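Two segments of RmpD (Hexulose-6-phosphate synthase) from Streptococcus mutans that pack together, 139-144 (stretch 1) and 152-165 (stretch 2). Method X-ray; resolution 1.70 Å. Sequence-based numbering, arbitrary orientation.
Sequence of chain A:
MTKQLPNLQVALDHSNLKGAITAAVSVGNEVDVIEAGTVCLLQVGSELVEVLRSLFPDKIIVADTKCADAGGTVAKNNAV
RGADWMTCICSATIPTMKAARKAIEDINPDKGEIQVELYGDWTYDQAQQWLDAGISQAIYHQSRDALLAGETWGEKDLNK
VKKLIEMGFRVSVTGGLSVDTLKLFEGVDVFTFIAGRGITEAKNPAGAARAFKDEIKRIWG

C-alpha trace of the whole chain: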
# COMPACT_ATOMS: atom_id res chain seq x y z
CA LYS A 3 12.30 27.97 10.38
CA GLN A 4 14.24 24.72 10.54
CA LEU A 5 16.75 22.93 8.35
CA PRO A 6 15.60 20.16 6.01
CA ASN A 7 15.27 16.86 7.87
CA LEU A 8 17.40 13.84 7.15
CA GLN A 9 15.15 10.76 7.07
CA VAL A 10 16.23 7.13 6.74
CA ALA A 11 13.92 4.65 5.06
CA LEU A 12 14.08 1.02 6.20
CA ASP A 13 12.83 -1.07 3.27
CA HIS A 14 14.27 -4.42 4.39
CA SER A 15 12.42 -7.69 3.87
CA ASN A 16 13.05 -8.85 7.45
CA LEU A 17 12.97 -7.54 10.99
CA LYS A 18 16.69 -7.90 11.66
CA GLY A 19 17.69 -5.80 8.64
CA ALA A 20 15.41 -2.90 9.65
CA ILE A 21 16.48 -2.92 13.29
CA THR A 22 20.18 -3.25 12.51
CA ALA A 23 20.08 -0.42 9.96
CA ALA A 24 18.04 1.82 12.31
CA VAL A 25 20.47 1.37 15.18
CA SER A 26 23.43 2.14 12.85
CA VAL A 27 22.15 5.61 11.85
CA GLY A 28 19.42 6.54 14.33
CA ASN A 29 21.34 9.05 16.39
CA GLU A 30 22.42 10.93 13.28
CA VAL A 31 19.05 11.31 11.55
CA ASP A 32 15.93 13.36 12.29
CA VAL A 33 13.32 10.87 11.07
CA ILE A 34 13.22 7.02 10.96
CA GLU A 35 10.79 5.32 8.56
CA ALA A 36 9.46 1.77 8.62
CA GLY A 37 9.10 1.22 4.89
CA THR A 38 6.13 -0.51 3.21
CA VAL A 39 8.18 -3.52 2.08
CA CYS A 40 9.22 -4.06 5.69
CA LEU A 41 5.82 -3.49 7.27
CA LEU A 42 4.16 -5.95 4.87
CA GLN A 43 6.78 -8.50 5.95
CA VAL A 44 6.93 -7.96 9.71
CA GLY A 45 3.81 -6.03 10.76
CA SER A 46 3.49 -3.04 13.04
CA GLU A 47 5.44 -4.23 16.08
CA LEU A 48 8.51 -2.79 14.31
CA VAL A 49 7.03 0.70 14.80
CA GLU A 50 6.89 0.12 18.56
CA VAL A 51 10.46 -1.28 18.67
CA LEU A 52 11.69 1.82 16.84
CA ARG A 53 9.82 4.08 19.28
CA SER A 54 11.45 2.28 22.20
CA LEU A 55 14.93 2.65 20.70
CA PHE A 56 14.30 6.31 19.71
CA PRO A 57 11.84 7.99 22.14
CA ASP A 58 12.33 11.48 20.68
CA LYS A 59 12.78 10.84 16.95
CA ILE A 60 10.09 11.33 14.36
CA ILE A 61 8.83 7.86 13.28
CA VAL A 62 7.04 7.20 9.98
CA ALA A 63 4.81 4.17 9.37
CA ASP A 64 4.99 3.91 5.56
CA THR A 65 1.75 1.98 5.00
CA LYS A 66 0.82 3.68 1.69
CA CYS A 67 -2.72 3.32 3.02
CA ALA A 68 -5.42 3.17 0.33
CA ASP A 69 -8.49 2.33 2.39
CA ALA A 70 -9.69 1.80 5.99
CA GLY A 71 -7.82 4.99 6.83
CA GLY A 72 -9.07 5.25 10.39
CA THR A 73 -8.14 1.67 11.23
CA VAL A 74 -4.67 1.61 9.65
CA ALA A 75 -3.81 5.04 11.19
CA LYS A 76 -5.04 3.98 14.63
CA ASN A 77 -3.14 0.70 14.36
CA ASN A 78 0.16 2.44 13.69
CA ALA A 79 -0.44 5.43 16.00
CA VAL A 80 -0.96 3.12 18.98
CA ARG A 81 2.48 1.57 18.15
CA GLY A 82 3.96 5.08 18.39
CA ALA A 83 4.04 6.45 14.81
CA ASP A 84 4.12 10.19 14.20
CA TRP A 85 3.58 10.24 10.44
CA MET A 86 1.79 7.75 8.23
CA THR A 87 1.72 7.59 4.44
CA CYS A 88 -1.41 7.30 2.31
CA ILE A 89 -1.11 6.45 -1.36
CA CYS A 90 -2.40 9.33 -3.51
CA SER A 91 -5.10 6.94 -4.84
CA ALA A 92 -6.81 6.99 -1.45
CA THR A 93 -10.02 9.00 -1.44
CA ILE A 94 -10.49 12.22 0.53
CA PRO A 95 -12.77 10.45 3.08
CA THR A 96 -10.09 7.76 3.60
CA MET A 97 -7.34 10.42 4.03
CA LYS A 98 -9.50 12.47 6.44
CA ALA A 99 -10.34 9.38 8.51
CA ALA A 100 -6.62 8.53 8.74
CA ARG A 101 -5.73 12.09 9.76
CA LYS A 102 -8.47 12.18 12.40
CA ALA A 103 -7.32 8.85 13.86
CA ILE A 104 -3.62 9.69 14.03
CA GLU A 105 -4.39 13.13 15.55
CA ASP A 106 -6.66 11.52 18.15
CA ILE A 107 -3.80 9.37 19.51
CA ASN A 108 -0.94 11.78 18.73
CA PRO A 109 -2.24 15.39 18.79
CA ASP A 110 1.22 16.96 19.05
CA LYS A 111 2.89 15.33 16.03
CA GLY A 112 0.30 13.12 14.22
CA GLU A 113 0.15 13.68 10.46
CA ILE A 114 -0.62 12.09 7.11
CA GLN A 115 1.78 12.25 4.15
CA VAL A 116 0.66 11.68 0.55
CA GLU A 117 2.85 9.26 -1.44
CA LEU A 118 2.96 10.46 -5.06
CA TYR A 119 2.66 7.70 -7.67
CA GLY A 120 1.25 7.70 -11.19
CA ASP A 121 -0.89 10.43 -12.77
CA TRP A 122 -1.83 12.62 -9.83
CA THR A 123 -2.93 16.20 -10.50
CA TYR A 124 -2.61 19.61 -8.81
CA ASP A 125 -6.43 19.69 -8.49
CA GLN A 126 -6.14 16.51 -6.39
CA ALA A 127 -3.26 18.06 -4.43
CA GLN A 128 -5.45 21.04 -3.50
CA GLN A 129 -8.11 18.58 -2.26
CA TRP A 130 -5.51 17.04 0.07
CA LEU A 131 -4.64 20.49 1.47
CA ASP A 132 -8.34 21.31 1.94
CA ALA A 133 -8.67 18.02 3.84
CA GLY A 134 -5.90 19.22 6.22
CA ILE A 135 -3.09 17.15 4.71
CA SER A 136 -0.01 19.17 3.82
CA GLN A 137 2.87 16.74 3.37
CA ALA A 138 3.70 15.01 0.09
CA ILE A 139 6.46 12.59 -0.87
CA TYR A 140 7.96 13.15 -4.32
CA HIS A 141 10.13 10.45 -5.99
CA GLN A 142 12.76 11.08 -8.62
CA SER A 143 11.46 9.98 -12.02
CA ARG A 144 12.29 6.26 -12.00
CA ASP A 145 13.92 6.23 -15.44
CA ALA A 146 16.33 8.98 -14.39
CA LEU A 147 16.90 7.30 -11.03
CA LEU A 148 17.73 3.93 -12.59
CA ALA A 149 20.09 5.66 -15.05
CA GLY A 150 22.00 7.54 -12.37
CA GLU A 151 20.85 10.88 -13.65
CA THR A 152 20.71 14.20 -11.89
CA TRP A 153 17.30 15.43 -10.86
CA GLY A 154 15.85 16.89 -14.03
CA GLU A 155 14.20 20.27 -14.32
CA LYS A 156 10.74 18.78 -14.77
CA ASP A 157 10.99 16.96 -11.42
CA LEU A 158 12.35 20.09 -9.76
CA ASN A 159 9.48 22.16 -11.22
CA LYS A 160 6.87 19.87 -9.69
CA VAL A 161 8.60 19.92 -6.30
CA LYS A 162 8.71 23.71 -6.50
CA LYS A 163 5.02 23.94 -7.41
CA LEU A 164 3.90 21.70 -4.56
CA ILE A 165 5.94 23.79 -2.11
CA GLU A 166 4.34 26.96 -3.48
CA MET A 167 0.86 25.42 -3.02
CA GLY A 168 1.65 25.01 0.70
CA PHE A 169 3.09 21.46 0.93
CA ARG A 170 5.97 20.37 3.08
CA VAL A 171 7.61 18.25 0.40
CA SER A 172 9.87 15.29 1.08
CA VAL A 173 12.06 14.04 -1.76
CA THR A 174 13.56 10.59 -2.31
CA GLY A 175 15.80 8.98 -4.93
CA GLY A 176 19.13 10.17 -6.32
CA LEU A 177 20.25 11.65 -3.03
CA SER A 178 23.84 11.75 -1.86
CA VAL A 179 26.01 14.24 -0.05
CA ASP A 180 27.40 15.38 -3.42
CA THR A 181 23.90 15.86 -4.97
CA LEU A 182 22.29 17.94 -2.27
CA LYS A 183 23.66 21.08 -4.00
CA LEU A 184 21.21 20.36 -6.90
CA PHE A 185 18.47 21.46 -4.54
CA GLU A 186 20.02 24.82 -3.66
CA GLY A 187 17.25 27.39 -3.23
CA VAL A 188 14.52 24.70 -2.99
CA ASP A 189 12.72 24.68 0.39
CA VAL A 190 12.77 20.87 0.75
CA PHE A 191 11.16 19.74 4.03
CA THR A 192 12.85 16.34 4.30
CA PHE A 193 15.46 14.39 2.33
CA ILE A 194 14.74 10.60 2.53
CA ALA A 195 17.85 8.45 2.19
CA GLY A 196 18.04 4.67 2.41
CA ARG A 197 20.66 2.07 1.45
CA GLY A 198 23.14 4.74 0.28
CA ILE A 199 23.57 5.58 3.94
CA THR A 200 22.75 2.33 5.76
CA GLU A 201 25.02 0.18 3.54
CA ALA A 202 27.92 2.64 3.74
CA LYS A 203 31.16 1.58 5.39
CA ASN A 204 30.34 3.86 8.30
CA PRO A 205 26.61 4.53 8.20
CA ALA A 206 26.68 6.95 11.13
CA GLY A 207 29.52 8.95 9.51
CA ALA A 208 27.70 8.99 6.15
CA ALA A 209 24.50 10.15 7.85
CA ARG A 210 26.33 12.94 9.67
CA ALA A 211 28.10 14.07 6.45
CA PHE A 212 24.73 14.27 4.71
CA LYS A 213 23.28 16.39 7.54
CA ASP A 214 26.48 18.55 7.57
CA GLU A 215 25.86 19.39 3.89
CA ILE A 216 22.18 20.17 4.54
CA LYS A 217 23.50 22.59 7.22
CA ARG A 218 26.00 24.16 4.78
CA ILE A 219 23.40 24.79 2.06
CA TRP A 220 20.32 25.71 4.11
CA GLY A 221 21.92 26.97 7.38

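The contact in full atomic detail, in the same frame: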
# COMPACT_ATOMS: atom_id res chain seq x y z
N ILE A 139 5.18 13.24 -0.62
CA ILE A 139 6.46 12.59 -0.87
C ILE A 139 6.64 12.46 -2.38
O ILE A 139 5.89 11.74 -3.04
CB ILE A 139 6.51 11.15 -0.27
CG1 ILE A 139 5.95 11.06 1.16
CG2 ILE A 139 7.90 10.58 -0.40
CD1 ILE A 139 6.56 11.97 2.13
N TYR A 140 7.66 13.13 -2.89
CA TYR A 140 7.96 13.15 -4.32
C TYR A 140 9.20 12.30 -4.62
O TYR A 140 10.24 12.50 -4.00
CB TYR A 140 8.17 14.61 -4.81
CG TYR A 140 8.18 14.74 -6.31
CD1 TYR A 140 7.04 15.16 -7.00
CD2 TYR A 140 9.32 14.40 -7.05
CE1 TYR A 140 7.02 15.22 -8.39
CE2 TYR A 140 9.30 14.46 -8.45
CZ TYR A 140 8.14 14.88 -9.10
OH TYR A 140 8.12 14.97 -10.46
N HIS A 141 9.07 11.36 -5.57
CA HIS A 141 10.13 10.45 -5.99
C HIS A 141 10.77 10.92 -7.27
O HIS A 141 10.07 11.30 -8.22
CB HIS A 141 9.55 9.06 -6.25
CG HIS A 141 9.05 8.37 -5.02
ND1 HIS A 141 7.89 8.72 -4.37
CD2 HIS A 141 9.58 7.35 -4.32
CE1 HIS A 141 7.73 7.94 -3.32
NE2 HIS A 141 8.75 7.10 -3.26
N GLN A 142 12.11 10.85 -7.34
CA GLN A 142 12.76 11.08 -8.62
C GLN A 142 12.13 10.20 -9.70
O GLN A 142 11.78 9.02 -9.48
CB GLN A 142 14.27 10.83 -8.56
CG GLN A 142 14.95 11.50 -9.74
CD GLN A 142 16.42 11.18 -9.91
OE1 GLN A 142 17.01 10.42 -9.13
NE2 GLN A 142 17.03 11.76 -10.95
N SER A 143 11.94 10.76 -10.89
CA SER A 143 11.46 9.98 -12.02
C SER A 143 12.30 8.71 -12.13
O SER A 143 13.54 8.80 -12.11
CB SER A 143 11.51 10.82 -13.29
OG SER A 143 10.45 11.78 -13.23
N ARG A 144 11.63 7.55 -12.18
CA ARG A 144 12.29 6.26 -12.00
C ARG A 144 13.30 5.97 -13.09
O ARG A 144 14.35 5.38 -12.82
CB ARG A 144 11.24 5.15 -11.93
CG ARG A 144 11.74 3.75 -11.57
CD ARG A 144 12.53 3.63 -10.27
NE ARG A 144 11.88 4.15 -9.05
CZ ARG A 144 11.02 3.48 -8.28
NH1 ARG A 144 10.63 2.24 -8.57
NH2 ARG A 144 10.53 4.07 -7.17
N THR A 152 21.08 13.10 -12.75
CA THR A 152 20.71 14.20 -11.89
C THR A 152 19.19 14.32 -11.87
O THR A 152 18.51 13.83 -12.75
CB THR A 152 21.33 15.52 -12.37
OG1 THR A 152 21.40 16.45 -11.30
CG2 THR A 152 20.53 16.11 -13.51
N TRP A 153 18.68 15.00 -10.85
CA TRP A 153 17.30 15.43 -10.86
C TRP A 153 17.04 16.40 -12.00
O TRP A 153 17.63 17.45 -12.06
CB TRP A 153 16.93 16.10 -9.54
CG TRP A 153 16.57 15.13 -8.48
CD1 TRP A 153 17.37 14.22 -7.90
CD2 TRP A 153 15.29 14.98 -7.87
NE1 TRP A 153 16.68 13.50 -6.96
CE2 TRP A 153 15.40 13.96 -6.92
CE3 TRP A 153 14.07 15.63 -8.03
CZ2 TRP A 153 14.33 13.56 -6.15
CZ3 TRP A 153 13.01 15.23 -7.26
CH2 TRP A 153 13.14 14.21 -6.33
N GLY A 154 16.13 16.04 -12.89
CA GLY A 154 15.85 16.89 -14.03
C GLY A 154 14.99 18.10 -13.69
O GLY A 154 14.38 18.15 -12.64
N GLU A 155 14.94 19.06 -14.60
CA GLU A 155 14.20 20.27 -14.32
C GLU A 155 12.71 20.05 -14.13
O GLU A 155 12.09 20.72 -13.33
CB GLU A 155 14.44 21.35 -15.38
CG GLU A 155 15.84 21.88 -15.37
CD GLU A 155 16.20 22.60 -14.08
OE1 GLU A 155 15.50 23.55 -13.70
OE2 GLU A 155 17.17 22.20 -13.45
N LYS A 156 12.15 19.12 -14.89
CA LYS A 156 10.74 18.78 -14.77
C LYS A 156 10.41 18.31 -13.35
O LYS A 156 9.45 18.77 -12.76
CB LYS A 156 10.31 17.75 -15.78
N ASP A 157 11.22 17.41 -12.79
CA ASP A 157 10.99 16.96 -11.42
C ASP A 157 11.12 18.13 -10.46
O ASP A 157 10.27 18.29 -9.59
CB ASP A 157 11.98 15.85 -10.99
CG ASP A 157 11.54 14.42 -11.43
OD1 ASP A 157 10.37 14.19 -11.76
OD2 ASP A 157 12.39 13.51 -11.48
N LEU A 158 12.18 18.94 -10.61
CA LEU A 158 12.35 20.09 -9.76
C LEU A 158 11.16 21.07 -9.84
O LEU A 158 10.71 21.60 -8.82
CB LEU A 158 13.70 20.76 -10.02
CG LEU A 158 14.86 19.84 -9.65
CD1 LEU A 158 16.14 20.44 -10.16
CD2 LEU A 158 14.98 19.56 -8.17
N ASN A 159 10.63 21.28 -11.04
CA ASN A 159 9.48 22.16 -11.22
C ASN A 159 8.25 21.71 -10.43
O ASN A 159 7.52 22.54 -9.87
CB ASN A 159 9.08 22.27 -12.68
CG ASN A 159 10.00 23.16 -13.50
OD1 ASN A 159 10.02 23.07 -14.74
ND2 ASN A 159 10.76 24.01 -12.82
N LYS A 160 8.02 20.41 -10.41
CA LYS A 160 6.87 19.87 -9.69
C LYS A 160 7.05 19.99 -8.18
O LYS A 160 6.14 20.37 -7.45
CB LYS A 160 6.58 18.43 -10.13
CG LYS A 160 6.28 18.31 -11.64
CD LYS A 160 5.62 17.00 -12.00
CE LYS A 160 4.18 16.97 -11.55
NZ LYS A 160 3.50 15.73 -12.08
N VAL A 161 8.25 19.68 -7.71
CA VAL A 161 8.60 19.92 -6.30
C VAL A 161 8.36 21.37 -5.95
O VAL A 161 7.70 21.67 -4.95
CB VAL A 161 10.02 19.45 -5.97
CG1 VAL A 161 10.40 19.88 -4.55
CG2 VAL A 161 10.12 17.91 -6.17
N LYS A 162 8.88 22.29 -6.76
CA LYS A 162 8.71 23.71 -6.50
C LYS A 162 7.24 24.12 -6.44
O LYS A 162 6.85 24.89 -5.56
CB LYS A 162 9.44 24.54 -7.56
CG LYS A 162 10.92 24.52 -7.39
CD LYS A 162 11.63 24.91 -8.67
CE LYS A 162 13.14 24.84 -8.53
NZ LYS A 162 13.88 25.38 -9.75
N LYS A 163 6.44 23.58 -7.35
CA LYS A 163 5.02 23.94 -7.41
C LYS A 163 4.25 23.44 -6.20
O LYS A 163 3.39 24.14 -5.68
CB LYS A 163 4.40 23.44 -8.71
CG LYS A 163 2.89 23.77 -8.87
CD LYS A 163 2.59 25.28 -8.83
CE LYS A 163 1.56 25.70 -9.89
NZ LYS A 163 0.19 25.14 -9.68
N LEU A 164 4.54 22.22 -5.76
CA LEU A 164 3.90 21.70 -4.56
C LEU A 164 4.24 22.52 -3.32
O LEU A 164 3.38 22.78 -2.48
CB LEU A 164 4.26 20.24 -4.34
CG LEU A 164 3.75 19.22 -5.33
CD1 LEU A 164 4.49 17.92 -5.09
CD2 LEU A 164 2.22 19.01 -5.20
N ILE A 165 5.49 22.96 -3.22
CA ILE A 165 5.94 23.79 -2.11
C ILE A 165 5.16 25.11 -2.14
O ILE A 165 4.65 25.58 -1.12
CB ILE A 165 7.47 24.04 -2.16
CG1 ILE A 165 8.23 22.75 -1.81
CG2 ILE A 165 7.88 25.19 -1.24
CD1 ILE A 165 9.74 22.75 -2.12
O HOH W 1 5.51 13.58 -11.22
O HOH W 2 14.97 13.45 -12.55

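A single carboxylate, that of Asp157, receives all three direct hydrogen bonds between the two stretches. Its OD1 accepts from the phenol of Tyr140 (OH to OD1, 2.7 Å) and from the hydroxyl of Ser143 (OG to OD1, 2.8 Å), while its OD2 accepts from the backbone amide of Ser143 (N to OD2, 2.8 Å) in a nearly linear bond. The CA-to-CB bond of Asp157 points sideways from the first turn of helix 155-165, but the m rotamer brings the carboxylate nearer to the strand end. A short, acidic side chain suits this place, where three donors converge and the charge is buried.

Water 2 extends the network: it donates to Asp157 OD2 (2.8 Å) and accepts from Gln142 NE2 (3.1 Å) and Gly154 N (2.9 Å), the last at the N-cap position. The amide of Gln142 also lies near the backbone of Thr152 (NE2 to O, 3.1 Å), but the angle is too poor for a hydrogen bond.

The strand runs nearly antiparallel to the helix, at 173°, and Tyr140 is its main anchor. Pointing toward the helix with chi1 t, it spans the interface: its ring packs against apolar side chains and its hydroxyl reaches Asp157. Val161 CG2 lies over one ring face, 4.0 Å from the centroid of the Tyr140 ring, and Leu164 adds a looser contact (CD1 to Tyr140 CD1, 4.2 Å). Water 1 donates to Tyr140 OH (3.1 Å) and accepts from Lys160 NZ (3.1 Å), linking the buried phenol to a partly exposed lysine.

Trp153 meets Tyr140 through its ring edge (CZ3 to Tyr140 CD2, 3.8 Å) and offers a face to Gln142, whose CG sits 3.8 Å from the centroid of the Trp153 five-membered ring. The extended aliphatic part of Gln142 thus covers the indole while its amide serves the water.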